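Local coordinates for protein yxeP (Bacillus subtilis, PDB 1YSJ), which probably catalyses the deacetylation of N-acetylcysteine to cysteine and acetate, using two divalent metal ions per subunit, at residues 82-87 / 146-151; 89-94 / 173-178; 182-187 / 362-367; 189-194 / 338-343. The protein carries 1 engineered substitution. All coordinates share one frame; numbering follows the deposited sequence.

Contact 1: 82-87 / 146-151; sequences EIKGRE and KGTVRF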
loop_
_atom_site.group_PDB
_atom_site.type_symbol
_atom_site.label_atom_id
_atom_site.label_comp_id
_atom_site.label_asym_id
_atom_site.label_seq_id
_atom_site.Cartn_x
_atom_site.Cartn_y
_atom_site.Cartn_z
ATOM N N GLU A 82 2.607 39.933 29.641
ATOM C CA GLU A 82 3.902 40.447 30.074
ATOM C C GLU A 82 3.818 41.045 31.475
ATOM O O GLU A 82 2.894 41.800 31.780
ATOM C CB GLU A 82 4.408 41.490 29.066
ATOM C CG GLU A 82 5.802 42.039 29.333
ATOM C CD GLU A 82 6.390 42.776 28.133
ATOM O OE1 GLU A 82 6.769 42.106 27.145
ATOM O OE2 GLU A 82 6.491 44.025 28.184
ATOM N N ILE A 83 4.786 40.687 32.320
ATOM C CA ILE A 83 4.940 41.296 33.644
ATOM C C ILE A 83 6.338 41.889 33.776
ATOM O O ILE A 83 7.343 41.173 33.709
ATOM C CB ILE A 83 4.649 40.293 34.797
ATOM C CG1 ILE A 83 3.161 39.921 34.807
ATOM C CG2 ILE A 83 5.051 40.878 36.148
ATOM C CD1 ILE A 83 2.832 38.671 35.569
ATOM N N LYS A 84 6.386 43.207 33.949
ATOM C CA LYS A 84 7.644 43.930 34.075
ATOM C C LYS A 84 8.021 44.091 35.538
ATOM O O LYS A 84 7.175 44.393 36.379
ATOM C CB LYS A 84 7.550 45.308 33.410
ATOM C CG LYS A 84 6.964 45.284 32.004
ATOM C CD LYS A 84 6.750 46.690 31.459
ATOM C CE LYS A 84 7.838 47.086 30.479
ATOM N NZ LYS A 84 7.676 46.348 29.199
ATOM N N GLY A 85 9.299 43.880 35.835
ATOM C CA GLY A 85 9.848 44.200 37.146
ATOM C C GLY A 85 10.023 45.700 37.282
ATOM O O GLY A 85 9.656 46.460 36.380
ATOM N N ARG A 86 10.585 46.133 38.406
ATOM C CA ARG A 86 10.765 47.565 38.670
ATOM C C ARG A 86 12.151 48.071 38.244
ATOM O O ARG A 86 12.471 49.253 38.394
ATOM C CB ARG A 86 10.455 47.887 40.138
ATOM C CG ARG A 86 9.068 47.408 40.607
ATOM C CD ARG A 86 7.924 47.921 39.717
ATOM N NE ARG A 86 7.649 49.345 39.922
ATOM C CZ ARG A 86 6.813 50.074 39.187
ATOM N NH1 ARG A 86 6.149 49.530 38.174
ATOM N NH2 ARG A 86 6.640 51.360 39.465
ATOM N N GLU A 87 12.957 47.160 37.706
ATOM C CA GLU A 87 14.248 47.483 37.106
ATOM C C GLU A 87 14.215 47.155 35.619
ATOM O O GLU A 87 13.538 46.209 35.202
ATOM C CB GLU A 87 15.364 46.651 37.742
ATOM C CG GLU A 87 15.724 46.995 39.180
ATOM C CD GLU A 87 17.051 46.373 39.613
ATOM O OE1 GLU A 87 17.615 45.555 38.850
ATOM O OE2 GLU A 87 17.535 46.710 40.716
ATOM N N LYS A 146 14.150 41.185 38.264
ATOM C CA LYS A 146 15.199 42.003 37.657
ATOM C C LYS A 146 15.055 41.968 36.134
ATOM O O LYS A 146 15.973 41.588 35.400
ATOM C CB LYS A 146 16.596 41.532 38.091
ATOM C CG LYS A 146 16.780 41.275 39.588
ATOM C CD LYS A 146 16.721 42.550 40.418
ATOM C CE LYS A 146 17.497 42.398 41.727
ATOM N NZ LYS A 146 17.084 41.200 42.520
ATOM N N GLY A 147 13.880 42.365 35.665
ATOM C CA GLY A 147 13.592 42.372 34.247
ATOM C C GLY A 147 12.147 42.042 33.978
ATOM O O GLY A 147 11.262 42.418 34.745
ATOM N N THR A 148 11.915 41.314 32.893
ATOM C CA THR A 148 10.571 41.114 32.380
ATOM C C THR A 148 10.295 39.646 32.068
ATOM O O THR A 148 11.144 38.947 31.512
ATOM C CB THR A 148 10.349 41.989 31.125
ATOM O OG1 THR A 148 10.497 43.369 31.483
ATOM C CG2 THR A 148 8.966 41.768 30.516
ATOM N N VAL A 149 9.103 39.188 32.445
ATOM C CA VAL A 149 8.640 37.861 32.067
ATOM C C VAL A 149 7.521 37.980 31.039
ATOM O O VAL A 149 6.480 38.596 31.291
ATOM C CB VAL A 149 8.168 37.015 33.278
ATOM C CG1 VAL A 149 7.799 35.609 32.823
ATOM C CG2 VAL A 149 9.251 36.949 34.350
ATOM N N ARG A 150 7.756 37.393 29.874
ATOM C CA ARG A 150 6.744 37.302 28.841
ATOM C C ARG A 150 6.077 35.923 28.917
ATOM O O ARG A 150 6.758 34.898 28.959
ATOM C CB ARG A 150 7.383 37.535 27.478
ATOM C CG ARG A 150 6.421 37.973 26.399
ATOM C CD ARG A 150 7.181 38.486 25.190
ATOM N NE ARG A 150 7.730 39.818 25.423
ATOM C CZ ARG A 150 8.611 40.424 24.629
ATOM N NH1 ARG A 150 9.069 39.813 23.540
ATOM N NH2 ARG A 150 9.041 41.647 24.930
ATOM N N PHE A 151 4.747 35.906 28.967
ATOM C CA PHE A 151 3.996 34.651 29.014
ATOM C C PHE A 151 3.417 34.309 27.648
ATOM O O PHE A 151 2.771 35.137 27.001
ATOM C CB PHE A 151 2.892 34.711 30.078
ATOM C CG PHE A 151 3.414 34.886 31.470
ATOM C CD1 PHE A 151 3.694 36.158 31.969
ATOM C CD2 PHE A 151 3.643 33.779 32.283
ATOM C CE1 PHE A 151 4.186 36.324 33.257
ATOM C CE2 PHE A 151 4.136 33.936 33.572
ATOM C CZ PHE A 151 4.411 35.210 34.061
#

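Contact 2: 89-94 / 173-178; sequences GPVIAI and NGVSAI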
loop_
_atom_site.group_PDB
_atom_site.type_symbol
_atom_site.label_atom_id
_atom_site.label_comp_id
_atom_site.label_asym_id
_atom_site.label_seq_id
_atom_site.Cartn_x
_atom_site.Cartn_y
_atom_site.Cartn_z
ATOM N N GLY A 89 15.829 45.344 32.605
ATOM C CA GLY A 89 16.564 44.088 32.580
ATOM C C GLY A 89 16.227 43.211 31.393
ATOM O O GLY A 89 15.437 43.606 30.530
ATOM N N PRO A 90 16.844 42.017 31.327
ATOM C CA PRO A 90 16.545 41.058 30.263
ATOM C C PRO A 90 15.087 40.607 30.278
ATOM O O PRO A 90 14.409 40.700 31.309
ATOM C CB PRO A 90 17.480 39.874 30.567
ATOM C CG PRO A 90 17.943 40.070 31.966
ATOM C CD PRO A 90 17.892 41.529 32.245
ATOM N N VAL A 91 14.617 40.145 29.124
ATOM C CA VAL A 91 13.280 39.587 28.991
ATOM C C VAL A 91 13.401 38.072 28.875
ATOM O O VAL A 91 14.163 37.564 28.042
ATOM C CB VAL A 91 12.548 40.138 27.739
ATOM C CG1 VAL A 91 11.119 39.594 27.661
ATOM C CG2 VAL A 91 12.536 41.654 27.748
ATOM N N ILE A 92 12.663 37.356 29.718
ATOM C CA ILE A 92 12.571 35.897 29.606
ATOM C C ILE A 92 11.129 35.467 29.359
ATOM O O ILE A 92 10.193 36.224 29.618
ATOM C CB ILE A 92 13.177 35.149 30.827
ATOM C CG1 ILE A 92 12.415 35.475 32.115
ATOM C CG2 ILE A 92 14.678 35.453 30.963
ATOM C CD1 ILE A 92 12.549 34.408 33.192
ATOM N N ALA A 93 10.950 34.251 28.851
ATOM C CA ALA A 93 9.629 33.788 28.477
ATOM C C ALA A 93 9.255 32.499 29.189
ATOM O O ALA A 93 10.115 31.672 29.486
ATOM C CB ALA A 93 9.528 33.622 26.958
ATOM N N ILE A 94 7.966 32.352 29.479
ATOM C CA ILE A 94 7.425 31.125 30.049
ATOM C C ILE A 94 6.252 30.658 29.180
ATOM O O ILE A 94 5.321 31.418 28.902
ATOM C CB ILE A 94 6.999 31.297 31.527
ATOM C CG1 ILE A 94 8.209 31.667 32.394
ATOM C CG2 ILE A 94 6.347 30.011 32.047
ATOM C CD1 ILE A 94 7.859 32.061 33.829
ATOM N N ASN A 173 11.378 38.282 20.042
ATOM C CA ASN A 173 12.321 39.378 19.844
ATOM C C ASN A 173 12.705 39.994 21.185
ATOM O O ASN A 173 11.834 40.403 21.962
ATOM C CB ASN A 173 11.749 40.438 18.891
ATOM C CG ASN A 173 11.609 39.930 17.456
ATOM O OD1 ASN A 173 12.181 38.899 17.082
ATOM N ND2 ASN A 173 10.841 40.655 16.648
ATOM N N GLY A 174 14.009 40.015 21.460
ATOM C CA GLY A 174 14.545 40.574 22.701
ATOM C C GLY A 174 14.538 39.640 23.901
ATOM O O GLY A 174 15.000 40.017 24.978
ATOM N N VAL A 175 14.020 38.425 23.716
ATOM C CA VAL A 175 13.938 37.425 24.788
ATOM C C VAL A 175 15.253 36.639 24.928
ATOM O O VAL A 175 15.782 36.120 23.948
ATOM C CB VAL A 175 12.726 36.469 24.585
ATOM C CG1 VAL A 175 12.681 35.396 25.658
ATOM C CG2 VAL A 175 11.417 37.251 24.598
ATOM N N SER A 176 15.764 36.560 26.156
ATOM C CA SER A 176 17.045 35.918 26.450
ATOM C C SER A 176 16.931 34.419 26.693
ATOM O O SER A 176 17.839 33.663 26.353
ATOM C CB SER A 176 17.701 36.567 27.672
ATOM O OG SER A 176 18.005 37.926 27.427
ATOM N N ALA A 177 15.825 34.000 27.303
ATOM C CA ALA A 177 15.620 32.598 27.663
ATOM C C ALA A 177 14.151 32.230 27.646
ATOM O O ALA A 177 13.294 33.080 27.867
ATOM C CB ALA A 177 16.208 32.317 29.030
ATOM N N ILE A 178 13.871 30.955 27.391
ATOM C CA ILE A 178 12.502 30.442 27.383
ATOM C C ILE A 178 12.366 29.158 28.206
ATOM O O ILE A 178 13.216 28.260 28.147
ATOM C CB ILE A 178 11.952 30.238 25.937
ATOM C CG1 ILE A 178 10.456 29.882 25.981
ATOM C CG2 ILE A 178 12.788 29.193 25.159
ATOM C CD1 ILE A 178 9.686 30.233 24.728
HETATM O O HOH W 1 16.439 39.793 27.072
#

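Contact 3: 182-187 / 362-367; sequences HNKPDL and FVWMGT. With NI (nickel (II) ion), chain C.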
loop_
_atom_site.group_PDB
_atom_site.type_symbol
_atom_site.label_atom_id
_atom_site.label_comp_id
_atom_site.label_asym_id
_atom_site.label_seq_id
_atom_site.Cartn_x
_atom_site.Cartn_y
_atom_site.Cartn_z
ATOM N N HIS A 182 6.229 19.959 30.635
ATOM C CA HIS A 182 5.181 19.029 30.290
ATOM C C HIS A 182 4.880 18.153 31.494
ATOM O O HIS A 182 5.796 17.675 32.169
ATOM C CB HIS A 182 5.539 18.179 29.077
ATOM C CG HIS A 182 4.339 17.713 28.317
ATOM N ND1 HIS A 182 3.481 16.747 28.800
ATOM C CD2 HIS A 182 3.833 18.104 27.123
ATOM C CE1 HIS A 182 2.504 16.556 27.932
ATOM N NE2 HIS A 182 2.694 17.367 26.906
ATOM N N ASN A 183 3.592 17.964 31.765
ATOM C CA ASN A 183 3.158 17.051 32.810
ATOM C C ASN A 183 3.720 15.661 32.538
ATOM O O ASN A 183 3.831 15.243 31.383
ATOM C CB ASN A 183 1.626 17.021 32.909
ATOM C CG ASN A 183 0.975 16.324 31.727
ATOM O OD1 ASN A 183 0.836 15.101 31.709
ATOM N ND2 ASN A 183 0.576 17.100 30.734
ATOM N N LYS A 184 4.096 14.965 33.601
ATOM C CA LYS A 184 4.652 13.630 33.489
ATOM C C LYS A 184 3.899 12.719 34.455
ATOM O O LYS A 184 4.174 12.726 35.656
ATOM C CB LYS A 184 6.154 13.648 33.784
ATOM C CG LYS A 184 6.952 12.498 33.164
ATOM C CD LYS A 184 7.113 12.685 31.655
ATOM C CE LYS A 184 8.163 11.752 31.070
ATOM N NZ LYS A 184 7.686 10.358 30.967
ATOM N N PRO A 185 2.928 11.946 33.930
ATOM C CA PRO A 185 2.034 11.112 34.750
ATOM C C PRO A 185 2.738 10.085 35.635
ATOM O O PRO A 185 2.204 9.720 36.685
ATOM C CB PRO A 185 1.142 10.409 33.712
ATOM C CG PRO A 185 1.842 10.580 32.398
ATOM C CD PRO A 185 2.604 11.852 32.493
ATOM N N ASP A 186 3.922 9.636 35.221
ATOM C CA ASP A 186 4.666 8.601 35.948
ATOM C C ASP A 186 5.489 9.145 37.119
ATOM O O ASP A 186 6.038 8.374 37.909
ATOM C CB ASP A 186 5.561 7.798 34.994
ATOM C CG ASP A 186 6.424 8.685 34.115
ATOM O OD1 ASP A 186 7.660 8.678 34.295
ATOM O OD2 ASP A 186 5.865 9.394 33.246
ATOM N N LEU A 187 5.576 10.469 37.224
ATOM C CA LEU A 187 6.284 11.118 38.331
ATOM C C LEU A 187 5.304 11.592 39.406
ATOM O O LEU A 187 4.159 11.914 39.096
ATOM C CB LEU A 187 7.135 12.288 37.817
ATOM C CG LEU A 187 8.371 11.972 36.972
ATOM C CD1 LEU A 187 9.024 13.258 36.504
ATOM C CD2 LEU A 187 9.377 11.103 37.733
ATOM N N PHE A 362 13.325 22.979 29.475
ATOM C CA PHE A 362 12.030 22.319 29.501
ATOM C C PHE A 362 12.058 21.214 30.552
ATOM O O PHE A 362 12.942 20.355 30.532
ATOM C CB PHE A 362 11.745 21.735 28.115
ATOM C CG PHE A 362 10.312 21.334 27.888
ATOM C CD1 PHE A 362 9.345 22.291 27.591
ATOM C CD2 PHE A 362 9.939 19.994 27.930
ATOM C CE1 PHE A 362 8.018 21.919 27.358
ATOM C CE2 PHE A 362 8.617 19.607 27.699
ATOM C CZ PHE A 362 7.658 20.570 27.410
ATOM N N VAL A 363 11.095 21.231 31.468
ATOM C CA VAL A 363 11.081 20.261 32.570
ATOM C C VAL A 363 9.849 19.349 32.584
ATOM O O VAL A 363 8.793 19.704 32.047
ATOM C CB VAL A 363 11.216 20.951 33.956
ATOM C CG1 VAL A 363 12.551 21.660 34.076
ATOM C CG2 VAL A 363 10.056 21.918 34.216
ATOM N N TRP A 364 9.999 18.175 33.203
ATOM C CA TRP A 364 8.859 17.317 33.512
ATOM C C TRP A 364 8.197 17.800 34.796
ATOM O O TRP A 364 8.876 18.043 35.794
ATOM C CB TRP A 364 9.274 15.853 33.703
ATOM C CG TRP A 364 9.892 15.136 32.517
ATOM C CD1 TRP A 364 10.914 14.225 32.564
ATOM C CD2 TRP A 364 9.518 15.238 31.129
ATOM N NE1 TRP A 364 11.204 13.763 31.302
ATOM C CE2 TRP A 364 10.367 14.368 30.402
ATOM C CE3 TRP A 364 8.556 15.979 30.431
ATOM C CZ2 TRP A 364 10.280 14.216 29.013
ATOM C CZ3 TRP A 364 8.474 15.833 29.047
ATOM C CH2 TRP A 364 9.332 14.957 28.355
HETATM N N MSE A 365 6.875 17.936 34.770
HETATM C CA MSE A 365 6.113 18.234 35.975
HETATM C C MSE A 365 5.382 16.970 36.434
HETATM O O MSE A 365 4.463 16.500 35.761
HETATM C CB MSE A 365 5.123 19.373 35.710
HETATM C CG MSE A 365 4.409 19.927 36.953
HETATM SE SE MSE A 365 5.599 20.620 38.358
HETATM C CE MSE A 365 6.657 21.939 37.306
ATOM N N GLY A 366 5.801 16.418 37.571
ATOM C CA GLY A 366 5.146 15.243 38.144
ATOM C C GLY A 366 3.677 15.510 38.415
ATOM O O GLY A 366 3.331 16.527 39.016
ATOM N N THR A 367 2.809 14.612 37.956
ATOM C CA THR A 367 1.364 14.791 38.137
ATOM C C THR A 367 0.643 13.549 38.650
ATOM O O THR A 367 -0.580 13.549 38.753
ATOM C CB THR A 367 0.655 15.280 36.844
ATOM O OG1 THR A 367 1.024 14.440 35.743
ATOM C CG2 THR A 367 1.016 16.735 36.533
HETATM NI NI NI C . 1.298 17.837 25.275
HETATM O O HOH W 2 -0.664 13.689 34.050
HETATM O O HOH W 3 2.021 17.166 23.671
HETATM O O HOH W 4 2.677 19.564 24.739
#

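Contact 4: 189-194 / 338-343; sequences VGTIGV and QTVHAE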
loop_
_atom_site.group_PDB
_atom_site.type_symbol
_atom_site.label_atom_id
_atom_site.label_comp_id
_atom_site.label_asym_id
_atom_site.label_seq_id
_atom_site.Cartn_x
_atom_site.Cartn_y
_atom_site.Cartn_z
ATOM N N VAL A 189 3.598 14.002 42.488
ATOM C CA VAL A 189 3.356 15.418 42.769
ATOM C C VAL A 189 4.453 15.972 43.681
ATOM O O VAL A 189 4.805 15.354 44.691
ATOM C CB VAL A 189 1.958 15.629 43.421
ATOM C CG1 VAL A 189 1.748 17.087 43.836
ATOM C CG2 VAL A 189 0.857 15.185 42.471
ATOM N N GLY A 190 4.989 17.134 43.309
ATOM C CA GLY A 190 6.074 17.767 44.052
ATOM C C GLY A 190 7.437 17.494 43.442
ATOM O O GLY A 190 8.453 17.990 43.933
ATOM N N THR A 191 7.453 16.705 42.370
ATOM C CA THR A 191 8.685 16.322 41.690
ATOM C C THR A 191 8.787 16.945 40.293
ATOM O O THR A 191 7.848 16.879 39.500
ATOM C CB THR A 191 8.829 14.786 41.616
ATOM O OG1 THR A 191 8.816 14.244 42.944
ATOM C CG2 THR A 191 10.134 14.389 40.936
ATOM N N ILE A 192 9.943 17.547 40.020
ATOM C CA ILE A 192 10.255 18.184 38.741
ATOM C C ILE A 192 11.406 17.414 38.071
ATOM O O ILE A 192 12.443 17.166 38.694
ATOM C CB ILE A 192 10.618 19.694 38.938
ATOM C CG1 ILE A 192 9.406 20.495 39.440
ATOM C CG2 ILE A 192 11.119 20.331 37.646
ATOM C CD1 ILE A 192 9.327 20.676 40.945
ATOM N N GLY A 193 11.207 17.018 36.815
ATOM C CA GLY A 193 12.210 16.262 36.057
ATOM C C GLY A 193 13.193 17.177 35.351
ATOM O O GLY A 193 12.796 18.013 34.541
ATOM N N VAL A 194 14.479 17.002 35.647
ATOM C CA VAL A 194 15.514 17.949 35.235
ATOM C C VAL A 194 16.733 17.271 34.589
ATOM O O VAL A 194 17.363 16.402 35.198
ATOM C CB VAL A 194 15.970 18.822 36.454
ATOM C CG1 VAL A 194 17.198 19.648 36.120
ATOM C CG2 VAL A 194 14.840 19.736 36.928
ATOM N N GLN A 338 10.999 18.321 45.062
ATOM C CA GLN A 338 12.082 17.414 44.699
ATOM C C GLN A 338 12.382 17.430 43.205
ATOM O O GLN A 338 11.512 17.736 42.382
ATOM C CB GLN A 338 11.781 15.989 45.178
ATOM C CG GLN A 338 11.835 15.815 46.696
ATOM C CD GLN A 338 13.225 16.048 47.289
ATOM O OE1 GLN A 338 14.246 15.734 46.669
ATOM N NE2 GLN A 338 13.264 16.591 48.503
ATOM N N THR A 339 13.631 17.120 42.868
ATOM C CA THR A 339 14.035 16.944 41.478
ATOM C C THR A 339 14.571 15.539 41.251
ATOM O O THR A 339 15.177 14.940 42.142
ATOM C CB THR A 339 15.101 17.974 41.033
ATOM O OG1 THR A 339 16.199 17.964 41.949
ATOM C CG2 THR A 339 14.507 19.376 40.957
ATOM N N VAL A 340 14.322 15.014 40.056
ATOM C CA VAL A 340 14.920 13.757 39.610
ATOM C C VAL A 340 15.589 13.988 38.258
ATOM O O VAL A 340 15.310 14.988 37.586
ATOM C CB VAL A 340 13.881 12.602 39.510
ATOM C CG1 VAL A 340 13.335 12.238 40.892
ATOM C CG2 VAL A 340 12.752 12.951 38.545
ATOM N N HIS A 341 16.481 13.079 37.873
ATOM C CA HIS A 341 17.116 13.149 36.562
ATOM C C HIS A 341 16.116 12.748 35.483
ATOM O O HIS A 341 15.649 11.605 35.449
ATOM C CB HIS A 341 18.370 12.271 36.499
ATOM C CG HIS A 341 19.161 12.446 35.239
ATOM N ND1 HIS A 341 19.864 13.598 34.956
ATOM C CD2 HIS A 341 19.353 11.619 34.184
ATOM C CE1 HIS A 341 20.460 13.471 33.784
ATOM N NE2 HIS A 341 20.167 12.279 33.294
ATOM N N ALA A 342 15.791 13.703 34.613
ATOM C CA ALA A 342 14.746 13.527 33.608
ATOM C C ALA A 342 15.033 12.389 32.628
ATOM O O ALA A 342 16.110 12.321 32.037
ATOM C CB ALA A 342 14.499 14.832 32.859
ATOM N N GLU A 343 14.061 11.495 32.474
ATOM C CA GLU A 343 14.127 10.444 31.465
ATOM C C GLU A 343 13.713 11.014 30.115
ATOM O O GLU A 343 12.818 11.863 30.037
ATOM C CB GLU A 343 13.214 9.280 31.847
ATOM C CG GLU A 343 13.711 8.463 33.043
ATOM C CD GLU A 343 12.716 7.406 33.507
ATOM O OE1 GLU A 343 13.124 6.520 34.289
ATOM O OE2 GLU A 343 11.531 7.459 33.098
#

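Contact 1: 82-87 / 146-151
Glu82 and Arg150 lie side by side across the two strands and point the same way. Glu82 CG stands anti to the backbone N (chi1 -176°), which carries the carboxylate out beside Arg150. Arg150 NE is 3.0 Å from Glu82 OE1, and Arg150 NH2 is 3.2 Å from the same oxygen. The two flat groups are nearly coplanar, 22° apart. Lys84 NZ holds Glu82 OE2 at 2.8 Å, while Arg150 NH1 turns to the carbonyls of Val171 and Asn173. An alanine here removes both oxygens and would probably leave Arg150 NE and Lys84 NZ without their shared counter-charge. Strands 79-84 and 148-154 are antiparallel neighbours in the mixed sheet of the metal-binding domain of this M20 peptidase. The tight part is the buried middle. Ile83 and Val149 form the hydrogen-bonded pair, with Ile83 N 2.9 Å from Val149 O. Glu82 CG presses on Thr148 CG2 at 3.4 Å. On the other side of the sheet, Ile83 CD1 meets Phe151 CE1 at 3.6 Å, against helix 124-139. Gly85 N to Gly147 O, at 2.7 Å, ends the close pairing. Beyond it the contact is loose and more exposed. Glu87 OE1 merely rests by Lys146 CD at 3.5 Å, and the charged ends do not meet.

Contact 2: 89-94 / 173-178
Val91 N, Gly174 O and Ser176 OG all grip one water between the two segments. The water accepts from Val91 N at 2.8 Å and donates to Gly174 O at 2.6 Å. At the outer end of the contact it thus links Val91 N to Gly174 O and Ser176 OG. Next along, Ser176 N gives a straight bond to Val91 O at 2.7 Å, with an N-H...O angle of 171°. Val175 CA adds a weaker C-H contact to the same oxygen. Ala93 N then bonds to Ala177 O at 2.8 Å. The chains run parallel, but the 173-178 side uses one residue more: Val91 lies nearest Val175, and Ala93 nearest Ile178. Ser176 takes up the extra length with a backbone that is not extended (psi -35°).

The side chains fill in around these bonds. Val91 CG1 meets Val175 CG2 at 3.9 Å, the two side chains crossing at about a right angle. Ala93 CB touches Val175 CG1 at 3.8 Å and Ile178 CG1 at 4.0 Å. Ile92 places CG1 between its N and carbonyl carbon (chi1 63°), which leads the chain's end away from Ala177. Its CG2 stays behind, against Ala177 CB. Helix 384-402 covers the Ile92 side through Leu400, and Phe351 and Tyr354 lie against Ile178.

These are neighbouring parallel strands of the alpha/beta sheet. The chemistry implies an aliphatic inner end held by main-chain bonds, and an outer end where a water supplements them.

Contact 3: 182-187 / 362-367
Lys184 lies across one face of the Trp364 indole. Both residues sit on neighbouring parallel strands of the M20 metal-binding domain, where the ends of strands 175-184 and 360-366 meet beside a nickel ion. A bend at chi2 (74°) carries the lysine chain over the ring. Lys184 CE stands 3.6 Å from the centroid of the Trp364 five-membered ring, 15° off its normal, a CH-pi contact. The ammonium is farther out, at most weakly attracted to the ring, and forms a salt bridge with Asp186. Leu187 CD1 reaches Trp364 CB.

The edge of the same indole faces His182. Trp364 CZ3 is 3.8 Å from His182 CB, which lies in the indole plane. Phe362 CZ reaches this CB too, at 3.6 Å. With an alanine at Trp364 the indole is gone, and a gap is likely to open beside His182 CB, with Lys184 losing the face beneath it and Glu343 O its N-H.

The main chains are paired throughout, for example Met365, a selenomethionine here, through its N to His182 O at 2.8 Å. Lys184 O accepts Leu187 N and Thr367 N from opposite faces of its carbonyl plane. Asn183 ND2 bonds to the carbonyl of Cys122, a ligand of both nickel ions. The His182 ring is fixed at both nitrogens. His182 ND1 donates to Asn183 O at 3.0 Å, almost straight at 178°. Cys122, His124 and two waters share the metal with His182, whose NE2 is 2.2 Å from the nickel.

Contact 4: 189-194 / 338-343
Gly190, Ile192 and Val194 pair with Gln338, Val340 and Ala342 through five main-chain bonds. Gln338 N meets Gly190 O at 2.8 Å, and Gln338 O receives Ile192 N at 2.8 Å. Val340 works the same way in both directions: its N bonds to Ile192 O at 3.2 Å, and its O takes Val194 N at 2.9 Å. The last bond, Ala342 N to Val194 O, is also 3.2 Å. It comes from far above the carbonyl plane, 74° out of it, as 338-343 leaves its strand. Thr191 CA and Thr339 CA add weaker C-H contacts to Gln338 O and Ile192 O, which already accept an N-H.

Apolar contacts are few. Thr191 keeps OG1 beside its N (chi1 -58°), which leaves the methyl CG2 anti to that N and facing Val340 CG2 at 3.8 Å. On the other face, Val194 CG2 approaches Thr339 CG2 at 4.1 Å. Ala342 CB tucks in against the backbone, 3.5 Å from Val194 N, beside Gly193. It also touches the indole of Trp364.

Helices add to this packing. Ile192 and Thr339 pack on Ala332 of helix 325-334, and Ile192 also meets helix 384-402. Gln338 and Val340 are exposed on their face. Strand 338-341 is the outermost strand at this end of the mixed sheet within the chain, joined in parallel to 191-194, as suits the edge of the alpha/beta metal-binding domain of an M20 peptidase.

All four contacts belong to one mixed sheet. Contacts 1 and 2 lie side by side, their centres 9 Å apart. Strands 148-154 and 91-97 join them: Arg150 N lies 2.7 Å from Ile92 O, a probable hydrogen bond. Contacts 3 and 4 form the other pair, 7 Å between centres, linked by a probable hydrogen bond between Gly193 N and Trp364 O, 2.7 Å. Strand 175-184 connects the two halves. It starts in contact 2 and ends in contact 3, whose centre is 24 Å away, so it runs from a site-free region to the nickel ligand His182. Contact 1 lies 26 Å from contact 3 between centres. Contact 4 supplies no ligand; Gly193 is about 10 Å from the His182 side chain.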